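Local coordinates for lactate dehydrogenase, adjacent gene encodes predicted malate dehydrogenase (Cryptosporidium parvum, PDB 4ND1), which probably catalyses the NAD-dependent interconversion of (S)-lactate and pyruvate, as a member of the lactate/malate dehydrogenase superfamily, at residues 75-80 with 118-123; 172-177 with 273-278. All coordinates share one frame; numbering follows the deposited sequence.

Contact 1: 75-80 with 118-123; sequences VVIITA and ICITNP. With NAD (nicotinamide-adenine-dinucleotide), chain C.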
ATOM      1  N   VAL A  75       7.288  -9.194  18.888  1.00 38.48           N
ATOM      2  CA  VAL A  75       6.053  -8.700  19.484  1.00 37.02           C
ATOM      3  C   VAL A  75       5.159  -9.880  19.839  1.00 36.40           C
ATOM      4  O   VAL A  75       5.061 -10.846  19.080  1.00 35.34           O
ATOM      5  CB  VAL A  75       5.294  -7.761  18.519  1.00 36.96           C
ATOM      6  CG1 VAL A  75       3.998  -7.261  19.148  1.00 37.24           C
ATOM      7  CG2 VAL A  75       6.174  -6.589  18.102  1.00 36.82           C
ATOM      8  N   VAL A  76       4.531  -9.798  21.008  1.00 35.54           N
ATOM      9  CA  VAL A  76       3.534 -10.765  21.426  1.00 35.75           C
ATOM     10  C   VAL A  76       2.235 -10.013  21.662  1.00 36.66           C
ATOM     11  O   VAL A  76       2.205  -9.052  22.428  1.00 36.95           O
ATOM     12  CB  VAL A  76       3.938 -11.498  22.720  1.00 35.89           C
ATOM     13  CG1 VAL A  76       2.803 -12.391  23.202  1.00 35.65           C
ATOM     14  CG2 VAL A  76       5.213 -12.306  22.501  1.00 35.68           C
ATOM     15  N   ILE A  77       1.171 -10.456  20.998  1.00 37.18           N
ATOM     16  CA  ILE A  77      -0.142  -9.854  21.145  1.00 37.62           C
ATOM     17  C   ILE A  77      -1.071 -10.869  21.805  1.00 37.74           C
ATOM     18  O   ILE A  77      -1.330 -11.935  21.247  1.00 36.42           O
ATOM     19  CB  ILE A  77      -0.710  -9.407  19.782  1.00 37.38           C
ATOM     20  CG1 ILE A  77       0.301  -8.511  19.059  1.00 38.04           C
ATOM     21  CG2 ILE A  77      -2.034  -8.682  19.973  1.00 36.88           C
ATOM     22  CD1 ILE A  77      -0.099  -8.127  17.648  1.00 38.61           C
ATOM     23  N   ILE A  78      -1.566 -10.534  22.994  1.00 38.61           N
ATOM     24  CA  ILE A  78      -2.360 -11.469  23.788  1.00 38.96           C
ATOM     25  C   ILE A  78      -3.858 -11.196  23.659  1.00 38.50           C
ATOM     26  O   ILE A  78      -4.363 -10.186  24.160  1.00 37.86           O
ATOM     27  CB  ILE A  78      -1.963 -11.434  25.277  1.00 39.47           C
ATOM     28  CG1 ILE A  78      -0.447 -11.608  25.431  1.00 39.60           C
ATOM     29  CG2 ILE A  78      -2.705 -12.525  26.044  1.00 39.44           C
ATOM     30  CD1 ILE A  78       0.052 -11.421  26.849  1.00 40.42           C
ATOM     31  N   THR A  79      -4.556 -12.118  22.996  1.00 38.34           N
ATOM     32  CA  THR A  79      -6.004 -12.068  22.843  1.00 39.58           C
ATOM     33  C   THR A  79      -6.715 -13.188  23.609  1.00 40.76           C
ATOM     34  O   THR A  79      -7.943 -13.259  23.595  1.00 38.90           O
ATOM     35  CB  THR A  79      -6.409 -12.208  21.359  1.00 40.78           C
ATOM     36  OG1 THR A  79      -6.270 -13.574  20.944  1.00 41.38           O
ATOM     37  CG2 THR A  79      -5.553 -11.314  20.466  1.00 39.86           C
ATOM     38  N   ALA A  80      -5.951 -14.061  24.265  1.00 42.61           N
ATOM     39  CA  ALA A  80      -6.507 -15.280  24.865  1.00 43.24           C
ATOM     40  C   ALA A  80      -7.525 -14.946  25.944  1.00 43.48           C
ATOM     41  O   ALA A  80      -7.283 -14.078  26.773  1.00 43.83           O
ATOM     42  CB  ALA A  80      -5.396 -16.147  25.436  1.00 43.35           C
ATOM     43  N   ILE A 118       1.757  -6.645  23.744  1.00 38.30           N
ATOM     44  CA  ILE A 118       0.527  -5.874  23.608  1.00 38.21           C
ATOM     45  C   ILE A 118      -0.644  -6.735  24.067  1.00 39.45           C
ATOM     46  O   ILE A 118      -0.998  -7.707  23.402  1.00 39.85           O
ATOM     47  CB  ILE A 118       0.289  -5.438  22.147  1.00 37.62           C
ATOM     48  CG1 ILE A 118       1.442  -4.555  21.659  1.00 36.54           C
ATOM     49  CG2 ILE A 118      -1.043  -4.709  22.015  1.00 37.11           C
ATOM     50  CD1 ILE A 118       1.539  -4.441  20.151  1.00 36.01           C
ATOM     51  N   CYS A 119      -1.246  -6.371  25.196  1.00 40.54           N
ATOM     52  CA  CYS A 119      -2.384  -7.111  25.733  1.00 42.49           C
ATOM     53  C   CYS A 119      -3.699  -6.570  25.177  1.00 40.84           C
ATOM     54  O   CYS A 119      -3.852  -5.364  24.974  1.00 39.77           O
ATOM     55  CB  CYS A 119      -2.382  -7.052  27.262  1.00 45.60           C
ATOM     56  SG  CYS A 119      -3.671  -8.051  28.039  1.00 53.28           S
ATOM     57  N   ILE A 120      -4.631  -7.481  24.906  1.00 39.70           N
ATOM     58  CA  ILE A 120      -5.970  -7.138  24.418  1.00 39.17           C
ATOM     59  C   ILE A 120      -7.052  -7.717  25.336  1.00 39.37           C
ATOM     60  O   ILE A 120      -8.065  -7.070  25.578  1.00 39.16           O
ATOM     61  CB  ILE A 120      -6.183  -7.618  22.965  1.00 39.48           C
ATOM     62  CG1 ILE A 120      -5.142  -6.961  22.047  1.00 39.57           C
ATOM     63  CG2 ILE A 120      -7.601  -7.310  22.491  1.00 39.61           C
ATOM     64  CD1 ILE A 120      -5.265  -7.330  20.587  1.00 40.07           C
ATOM     65  N   THR A 121      -6.825  -8.938  25.828  1.00 40.08           N
ATOM     66  CA  THR A 121      -7.694  -9.607  26.797  1.00 39.31           C
ATOM     67  C   THR A 121      -8.302  -8.652  27.826  1.00 39.15           C
ATOM     68  O   THR A 121      -7.596  -7.872  28.451  1.00 39.46           O
ATOM     69  CB  THR A 121      -6.901 -10.692  27.560  1.00 40.50           C
ATOM     70  OG1 THR A 121      -6.198 -11.523  26.628  1.00 39.84           O
ATOM     71  CG2 THR A 121      -7.820 -11.551  28.416  1.00 40.81           C
ATOM     72  N   ASN A 122      -9.617  -8.729  27.996  1.00 40.46           N
ATOM     73  CA  ASN A 122     -10.322  -7.935  29.002  1.00 40.47           C
ATOM     74  C   ASN A 122     -10.375  -8.639  30.363  1.00 40.98           C
ATOM     75  O   ASN A 122     -10.203  -9.856  30.427  1.00 41.10           O
ATOM     76  CB  ASN A 122     -11.744  -7.619  28.526  1.00 40.92           C
ATOM     77  CG  ASN A 122     -11.818  -6.332  27.724  1.00 40.98           C
ATOM     78  OD1 ASN A 122     -11.154  -5.347  28.050  1.00 40.86           O
ATOM     79  ND2 ASN A 122     -12.637  -6.330  26.681  1.00 40.44           N
ATOM     80  N   PRO A 123     -10.586  -7.877  31.460  1.00 41.33           N
ATOM     81  CA  PRO A 123     -10.700  -6.410  31.519  1.00 41.10           C
ATOM     82  C   PRO A 123      -9.340  -5.756  31.302  1.00 40.84           C
ATOM     83  O   PRO A 123      -8.442  -5.881  32.144  1.00 43.32           O
ATOM     84  CB  PRO A 123     -11.219  -6.150  32.937  1.00 40.92           C
ATOM     85  CG  PRO A 123     -10.737  -7.314  33.730  1.00 41.32           C
ATOM     86  CD  PRO A 123     -10.725  -8.489  32.793  1.00 39.82           C
TER
HETATM   87  PA  NAD C 401     -12.567 -15.362  21.115  1.00 37.87           P
HETATM   88  O1A NAD C 401     -13.010 -15.232  19.687  1.00 38.62           O
HETATM   89  O2A NAD C 401     -13.400 -16.141  22.100  1.00 40.80           O
HETATM   90  O5B NAD C 401     -11.071 -15.917  21.132  1.00 39.18           O
HETATM   91  C5B NAD C 401     -10.420 -16.259  22.347  1.00 39.57           C
HETATM   92  C4B NAD C 401      -9.427 -17.356  22.010  1.00 39.97           C
HETATM   93  O4B NAD C 401      -8.563 -17.584  23.118  1.00 41.34           O
HETATM   94  C3B NAD C 401     -10.107 -18.686  21.693  1.00 40.10           C
HETATM   95  O3B NAD C 401      -9.719 -19.139  20.395  1.00 39.19           O
HETATM   96  C2B NAD C 401      -9.614 -19.643  22.762  1.00 40.86           C
HETATM   97  O2B NAD C 401      -9.390 -20.966  22.270  1.00 42.79           O
HETATM   98  C1B NAD C 401      -8.314 -18.988  23.187  1.00 40.52           C
HETATM   99  N9A NAD C 401      -7.836 -19.382  24.527  1.00 40.19           N
HETATM  100  C8A NAD C 401      -8.554 -19.700  25.620  1.00 39.58           C
HETATM  101  N7A NAD C 401      -7.722 -19.999  26.651  1.00 39.70           N
HETATM  102  C5A NAD C 401      -6.457 -19.867  26.216  1.00 39.16           C
HETATM  103  C6A NAD C 401      -5.098 -20.025  26.777  1.00 40.32           C
HETATM  104  N6A NAD C 401      -4.912 -20.402  28.063  1.00 41.37           N
HETATM  105  N1A NAD C 401      -4.047 -19.780  25.963  1.00 39.53           N
HETATM  106  C2A NAD C 401      -4.195 -19.408  24.680  1.00 39.32           C
HETATM  107  N3A NAD C 401      -5.402 -19.249  24.111  1.00 39.70           N
HETATM  108  C4A NAD C 401      -6.541 -19.459  24.813  1.00 39.64           C
HETATM  109  O3  NAD C 401     -12.352 -13.904  21.766  1.00 38.22           O
HETATM  110  PN  NAD C 401     -12.061 -12.567  20.918  1.00 35.20           P
HETATM  111  O1N NAD C 401     -13.352 -12.122  20.274  1.00 35.81           O
HETATM  112  O2N NAD C 401     -10.845 -12.763  20.057  1.00 34.48           O
HETATM  113  O5D NAD C 401     -11.659 -11.541  22.084  1.00 36.41           O
HETATM  114  C5D NAD C 401     -10.446 -11.764  22.792  1.00 36.38           C
HETATM  115  C4D NAD C 401     -10.393 -10.882  24.030  1.00 37.78           C
HETATM  116  O4D NAD C 401     -10.258  -9.514  23.636  1.00 38.67           O
HETATM  117  C3D NAD C 401     -11.655 -10.962  24.882  1.00 37.43           C
HETATM  118  O3D NAD C 401     -11.283 -11.088  26.251  1.00 35.80           O
HETATM  119  C2D NAD C 401     -12.364  -9.643  24.642  1.00 37.48           C
HETATM  120  O2D NAD C 401     -13.116  -9.211  25.775  1.00 37.20           O
HETATM  121  C1D NAD C 401     -11.188  -8.720  24.375  1.00 38.10           C
HETATM  122  N1N NAD C 401     -11.446  -7.480  23.637  1.00 37.87           N
HETATM  123  C2N NAD C 401     -10.715  -6.413  23.992  1.00 37.25           C
HETATM  124  C3N NAD C 401     -10.863  -5.187  23.354  1.00 37.56           C
HETATM  125  C7N NAD C 401     -10.033  -3.998  23.752  1.00 37.89           C
HETATM  126  O7N NAD C 401     -10.312  -2.913  23.273  1.00 38.37           O
HETATM  127  N7N NAD C 401      -8.991  -4.113  24.584  1.00 38.53           N
HETATM  128  C4N NAD C 401     -11.786  -5.085  22.318  1.00 37.52           C
HETATM  129  C5N NAD C 401     -12.534  -6.202  21.956  1.00 37.63           C
HETATM  130  C6N NAD C 401     -12.341  -7.400  22.635  1.00 37.92           C
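Ile77 and Ile118 pair as neighbours in the parallel sheet of the NAD-binding Rossmann domain, where strand 75-78, helix 94-111 and strand 116-119 form a beta-alpha-beta unit. Ile118 N gives a bond of 2.8 Å to Val76 O. Ile78 N then bonds Ile118 O at 2.9 Å. Beyond these bonds strand 116-119 ends, but the backbone ladder goes on. Ile78 O takes two amides: Ile120 N at 2.8 Å, in the carbonyl plane with a bent N-H angle of 143°, and Thr121 N at 3.2 Å, tilted from that plane. The double grip holds the turn after the strand.

Ile77 and Ile118 lie on the sheet face that meets helices 14-26 and 234-248. Ile78 and Cys119 lie on the other face, where Ile78 meets Val104 of helix 94-111. Ile120 splits its two branches. Ile120 CG1 sits beside the backbone N (chi1 -60°) and carries Ile120 CD1 to within 3.6 Å of Ile77 CG2, and CD1 also runs alongside Thr79 CG2. CG2 turns instead to the nicotinamide end of NAD. Thr121 OG1 donates to Ala80 O at 2.8 Å, about 30° from the carbonyl plane, and ties the two loops together. Thr79 OG1 is engaged elsewhere, with Gly11 O and Ile10 O.

Ile120 O accepts NAD N7N at 3.3 Å, nearly straight. Asn122 ND2 donates to the ribose O2D of NAD at 3.1 Å and also bonds the oxamate. A cis peptide links Asn122 to Pro123, ahead of helix 124-135. The chemistry thus changes along the strands, from an apolar interior to polar loop ends that fix the carboxamide and ribose of the cofactor.

Contact 2: 172-177 with 273-278; sequences NVIGGH and GVPTII. With NAD (nicotinamide-adenine-dinucleotide), chain C; OXM (oxamic acid), chain D.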
ATOM      1  N   ASN A 172      -8.793  12.145  21.427  1.00 43.34           N
ATOM      2  CA  ASN A 172      -8.261  11.119  22.315  1.00 43.79           C
ATOM      3  C   ASN A 172      -9.300  10.609  23.306  1.00 43.42           C
ATOM      4  O   ASN A 172     -10.179  11.353  23.737  1.00 42.48           O
ATOM      5  CB  ASN A 172      -7.065  11.676  23.095  1.00 45.79           C
ATOM      6  CG  ASN A 172      -5.802  11.743  22.260  1.00 47.78           C
ATOM      7  OD1 ASN A 172      -5.271  10.716  21.831  1.00 50.57           O
ATOM      8  ND2 ASN A 172      -5.308  12.952  22.025  1.00 48.77           N
ATOM      9  N   VAL A 173      -9.192   9.327  23.650  1.00 42.02           N
ATOM     10  CA  VAL A 173      -9.875   8.765  24.809  1.00 41.63           C
ATOM     11  C   VAL A 173      -8.790   8.272  25.761  1.00 41.83           C
ATOM     12  O   VAL A 173      -7.841   7.617  25.332  1.00 41.60           O
ATOM     13  CB  VAL A 173     -10.811   7.599  24.436  1.00 41.09           C
ATOM     14  CG1 VAL A 173     -11.484   7.034  25.678  1.00 41.05           C
ATOM     15  CG2 VAL A 173     -11.863   8.049  23.435  1.00 41.19           C
ATOM     16  N   ILE A 174      -8.922   8.612  27.043  1.00 42.69           N
ATOM     17  CA  ILE A 174      -7.934   8.244  28.063  1.00 42.74           C
ATOM     18  C   ILE A 174      -8.622   7.553  29.237  1.00 41.93           C
ATOM     19  O   ILE A 174      -9.845   7.445  29.271  1.00 40.75           O
ATOM     20  CB  ILE A 174      -7.144   9.473  28.567  1.00 44.01           C
ATOM     21  CG1 ILE A 174      -8.089  10.533  29.143  1.00 44.70           C
ATOM     22  CG2 ILE A 174      -6.307  10.062  27.441  1.00 44.36           C
ATOM     23  CD1 ILE A 174      -7.369  11.683  29.809  1.00 45.73           C
ATOM     24  N   GLY A 175      -7.829   7.088  30.197  1.00 43.26           N
ATOM     25  CA  GLY A 175      -8.360   6.345  31.338  1.00 43.38           C
ATOM     26  C   GLY A 175      -8.575   4.882  31.002  1.00 43.30           C
ATOM     27  O   GLY A 175      -8.102   4.390  29.972  1.00 42.70           O
ATOM     28  N   GLY A 176      -9.291   4.183  31.877  1.00 44.05           N
ATOM     29  CA  GLY A 176      -9.486   2.741  31.743  1.00 43.72           C
ATOM     30  C   GLY A 176     -10.455   2.375  30.637  1.00 42.95           C
ATOM     31  O   GLY A 176     -11.377   3.129  30.337  1.00 43.34           O
ATOM     32  N   HIS A 177     -10.238   1.211  30.034  1.00 42.47           N
ATOM     33  CA  HIS A 177     -11.095   0.701  28.972  1.00 42.97           C
ATOM     34  C   HIS A 177     -12.370   0.123  29.591  1.00 44.48           C
ATOM     35  O   HIS A 177     -12.531  -1.093  29.695  1.00 46.38           O
ATOM     36  CB  HIS A 177     -10.336  -0.354  28.156  1.00 43.13           C
ATOM     37  CG  HIS A 177     -11.072  -0.842  26.946  1.00 42.68           C
ATOM     38  ND1 HIS A 177     -11.450  -0.006  25.919  1.00 42.95           N
ATOM     39  CD2 HIS A 177     -11.473  -2.083  26.588  1.00 43.57           C
ATOM     40  CE1 HIS A 177     -12.070  -0.708  24.988  1.00 43.53           C
ATOM     41  NE2 HIS A 177     -12.097  -1.972  25.368  1.00 44.11           N
ATOM     42  N   GLY A 273      -5.174   4.107  30.301  1.00 39.82           N
ATOM     43  CA  GLY A 273      -5.119   4.708  28.977  1.00 40.66           C
ATOM     44  C   GLY A 273      -4.567   6.123  28.994  1.00 40.76           C
ATOM     45  O   GLY A 273      -5.129   7.006  29.644  1.00 40.39           O
ATOM     46  N   VAL A 274      -3.457   6.317  28.284  1.00 40.95           N
ATOM     47  CA  VAL A 274      -2.814   7.620  28.135  1.00 41.68           C
ATOM     48  C   VAL A 274      -2.168   7.714  26.752  1.00 41.73           C
ATOM     49  O   VAL A 274      -1.858   6.680  26.152  1.00 41.30           O
ATOM     50  CB  VAL A 274      -1.712   7.853  29.198  1.00 41.71           C
ATOM     51  CG1 VAL A 274      -2.319   8.090  30.569  1.00 41.64           C
ATOM     52  CG2 VAL A 274      -0.730   6.685  29.238  1.00 41.89           C
ATOM     53  N   PRO A 275      -1.938   8.947  26.252  1.00 42.67           N
ATOM     54  CA  PRO A 275      -1.210   9.099  24.991  1.00 42.13           C
ATOM     55  C   PRO A 275       0.272   8.813  25.189  1.00 42.48           C
ATOM     56  O   PRO A 275       0.915   9.437  26.030  1.00 44.99           O
ATOM     57  CB  PRO A 275      -1.433  10.573  24.609  1.00 42.25           C
ATOM     58  CG  PRO A 275      -2.322  11.158  25.656  1.00 42.63           C
ATOM     59  CD  PRO A 275      -2.256  10.255  26.848  1.00 42.65           C
ATOM     60  N   THR A 276       0.802   7.869  24.419  1.00 42.03           N
ATOM     61  CA  THR A 276       2.188   7.454  24.553  1.00 41.47           C
ATOM     62  C   THR A 276       2.939   7.706  23.265  1.00 40.80           C
ATOM     63  O   THR A 276       2.339   7.892  22.213  1.00 41.27           O
ATOM     64  CB  THR A 276       2.301   5.946  24.860  1.00 41.22           C
ATOM     65  OG1 THR A 276       1.857   5.189  23.723  1.00 40.15           O
ATOM     66  CG2 THR A 276       1.464   5.578  26.073  1.00 41.15           C
ATOM     67  N   ILE A 277       4.262   7.708  23.368  1.00 40.94           N
ATOM     68  CA  ILE A 277       5.135   7.614  22.213  1.00 41.77           C
ATOM     69  C   ILE A 277       5.599   6.163  22.178  1.00 41.42           C
ATOM     70  O   ILE A 277       6.131   5.665  23.171  1.00 42.29           O
ATOM     71  CB  ILE A 277       6.356   8.551  22.340  1.00 42.56           C
ATOM     72  CG1 ILE A 277       5.906  10.002  22.580  1.00 42.62           C
ATOM     73  CG2 ILE A 277       7.249   8.456  21.107  1.00 42.88           C
ATOM     74  CD1 ILE A 277       4.936  10.545  21.551  1.00 43.04           C
ATOM     75  N   ILE A 278       5.370   5.486  21.053  1.00 40.52           N
ATOM     76  CA  ILE A 278       5.825   4.105  20.866  1.00 40.60           C
ATOM     77  C   ILE A 278       6.876   4.018  19.759  1.00 39.92           C
ATOM     78  O   ILE A 278       6.676   4.521  18.648  1.00 39.10           O
ATOM     79  CB  ILE A 278       4.651   3.141  20.572  1.00 40.83           C
ATOM     80  CG1 ILE A 278       3.794   2.975  21.828  1.00 41.49           C
ATOM     81  CG2 ILE A 278       5.166   1.781  20.124  1.00 41.50           C
ATOM     82  CD1 ILE A 278       2.541   2.151  21.633  1.00 42.36           C
TER
HETATM   83  PA  NAD C 401     -12.567 -15.362  21.115  1.00 37.87           P
HETATM   84  O1A NAD C 401     -13.010 -15.232  19.687  1.00 38.62           O
HETATM   85  O2A NAD C 401     -13.400 -16.141  22.100  1.00 40.80           O
HETATM   86  O5B NAD C 401     -11.071 -15.917  21.132  1.00 39.18           O
HETATM   87  C5B NAD C 401     -10.420 -16.259  22.347  1.00 39.57           C
HETATM   88  C4B NAD C 401      -9.427 -17.356  22.010  1.00 39.97           C
HETATM   89  O4B NAD C 401      -8.563 -17.584  23.118  1.00 41.34           O
HETATM   90  C3B NAD C 401     -10.107 -18.686  21.693  1.00 40.10           C
HETATM   91  O3B NAD C 401      -9.719 -19.139  20.395  1.00 39.19           O
HETATM   92  C2B NAD C 401      -9.614 -19.643  22.762  1.00 40.86           C
HETATM   93  O2B NAD C 401      -9.390 -20.966  22.270  1.00 42.79           O
HETATM   94  C1B NAD C 401      -8.314 -18.988  23.187  1.00 40.52           C
HETATM   95  N9A NAD C 401      -7.836 -19.382  24.527  1.00 40.19           N
HETATM   96  C8A NAD C 401      -8.554 -19.700  25.620  1.00 39.58           C
HETATM   97  N7A NAD C 401      -7.722 -19.999  26.651  1.00 39.70           N
HETATM   98  C5A NAD C 401      -6.457 -19.867  26.216  1.00 39.16           C
HETATM   99  C6A NAD C 401      -5.098 -20.025  26.777  1.00 40.32           C
HETATM  100  N6A NAD C 401      -4.912 -20.402  28.063  1.00 41.37           N
HETATM  101  N1A NAD C 401      -4.047 -19.780  25.963  1.00 39.53           N
HETATM  102  C2A NAD C 401      -4.195 -19.408  24.680  1.00 39.32           C
HETATM  103  N3A NAD C 401      -5.402 -19.249  24.111  1.00 39.70           N
HETATM  104  C4A NAD C 401      -6.541 -19.459  24.813  1.00 39.64           C
HETATM  105  O3  NAD C 401     -12.352 -13.904  21.766  1.00 38.22           O
HETATM  106  PN  NAD C 401     -12.061 -12.567  20.918  1.00 35.20           P
HETATM  107  O1N NAD C 401     -13.352 -12.122  20.274  1.00 35.81           O
HETATM  108  O2N NAD C 401     -10.845 -12.763  20.057  1.00 34.48           O
HETATM  109  O5D NAD C 401     -11.659 -11.541  22.084  1.00 36.41           O
HETATM  110  C5D NAD C 401     -10.446 -11.764  22.792  1.00 36.38           C
HETATM  111  C4D NAD C 401     -10.393 -10.882  24.030  1.00 37.78           C
HETATM  112  O4D NAD C 401     -10.258  -9.514  23.636  1.00 38.67           O
HETATM  113  C3D NAD C 401     -11.655 -10.962  24.882  1.00 37.43           C
HETATM  114  O3D NAD C 401     -11.283 -11.088  26.251  1.00 35.80           O
HETATM  115  C2D NAD C 401     -12.364  -9.643  24.642  1.00 37.48           C
HETATM  116  O2D NAD C 401     -13.116  -9.211  25.775  1.00 37.20           O
HETATM  117  C1D NAD C 401     -11.188  -8.720  24.375  1.00 38.10           C
HETATM  118  N1N NAD C 401     -11.446  -7.480  23.637  1.00 37.87           N
HETATM  119  C2N NAD C 401     -10.715  -6.413  23.992  1.00 37.25           C
HETATM  120  C3N NAD C 401     -10.863  -5.187  23.354  1.00 37.56           C
HETATM  121  C7N NAD C 401     -10.033  -3.998  23.752  1.00 37.89           C
HETATM  122  O7N NAD C 401     -10.312  -2.913  23.273  1.00 38.37           O
HETATM  123  N7N NAD C 401      -8.991  -4.113  24.584  1.00 38.53           N
HETATM  124  C4N NAD C 401     -11.786  -5.085  22.318  1.00 37.52           C
HETATM  125  C5N NAD C 401     -12.534  -6.202  21.956  1.00 37.63           C
HETATM  126  C6N NAD C 401     -12.341  -7.400  22.635  1.00 37.92           C
HETATM  127  C1  OXM D 402     -14.651  -4.393  23.941  1.00 39.49           C
HETATM  128  N1  OXM D 402     -15.461  -5.438  23.820  1.00 40.96           N
HETATM  129  O1  OXM D 402     -13.809  -4.319  24.819  1.00 37.51           O
HETATM  130  C2  OXM D 402     -14.784  -3.316  22.972  1.00 40.15           C
HETATM  131  O2  OXM D 402     -15.338  -3.573  21.880  1.00 39.17           O
HETATM  132  O3  OXM D 402     -14.352  -2.175  23.263  1.00 39.00           O
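Gly175 and Gly273 meet where strand 169-174 runs out towards the loop that carries His177 and strand 270-279 passes it. Gly175 N donates to Gly273 O at 2.8 Å, with the donor tilted 23° from the carbonyl plane. The return bond, Gly273 N to Gly175 O, is bent and weak. The backbones come close here, with the two CA atoms of Gly175 and Gly273 4.3 Å apart and no side chain between them.

Ile174 supplies the apolar part. Its CB stands 3.4 Å from Gly273 O. From CB, Ile174 CG2 lies beside the backbone N and reaches Pro275 CD at 4.1 Å. CG1 sits between the backbone N and the carbonyl carbon (chi1 58°), and leads CD1 away from strand 270-279. Only the near half of the side chain, CB and CG2, therefore touches the other segment. Two residues before Ile174, Asn172 ND2 bonds Gly191 O of the second subunit.

Two residues beyond Gly175 the chain reaches His177. Its CG is anti to the backbone N (chi1 -174°), and the ring extends into the active site. His177 NE2 donates to oxamate O1 at 3.0 Å, with that oxygen at the ring edge. The carboxamide oxygen O7N of NAD is also near, 2.9 Å from His177 NE2. CE1 approaches oxamate O3. On the far side of the ring ND1 bonds Asp150 OD2, the histidine-aspartate pair characteristic of this superfamily, and the amide of His177 is held by Asp125. His177 is the predicted proton acceptor. One sound backbone bond, from Gly175 N to Gly273 O, thus joins the strands just before the loop whose histidine binds oxamate, and may help to set the start of that loop, while Ile174 and Pro275 add a modest apolar touch.

Overall arrangement
Both contacts are buried, but they belong to different domains. Contact 1 joins adjacent strands of the parallel nucleotide-binding sheet. Contact 2 links strands from two antiparallel sheets of the C-terminal domain. The first has a regular backbone ladder and buries about twice the surface, while the second rests on one good bond, one weak bond and a small apolar patch. Their centres are about 16 Å apart. From each contact one segment leads to the ligands: 118-123 through Asn122, 172-177 through His177, and these two residues pack together. The active site thus lies between the two domains. Contact 1 brings cofactor-binding groups to it, and contact 2 brings the histidine predicted as proton acceptor.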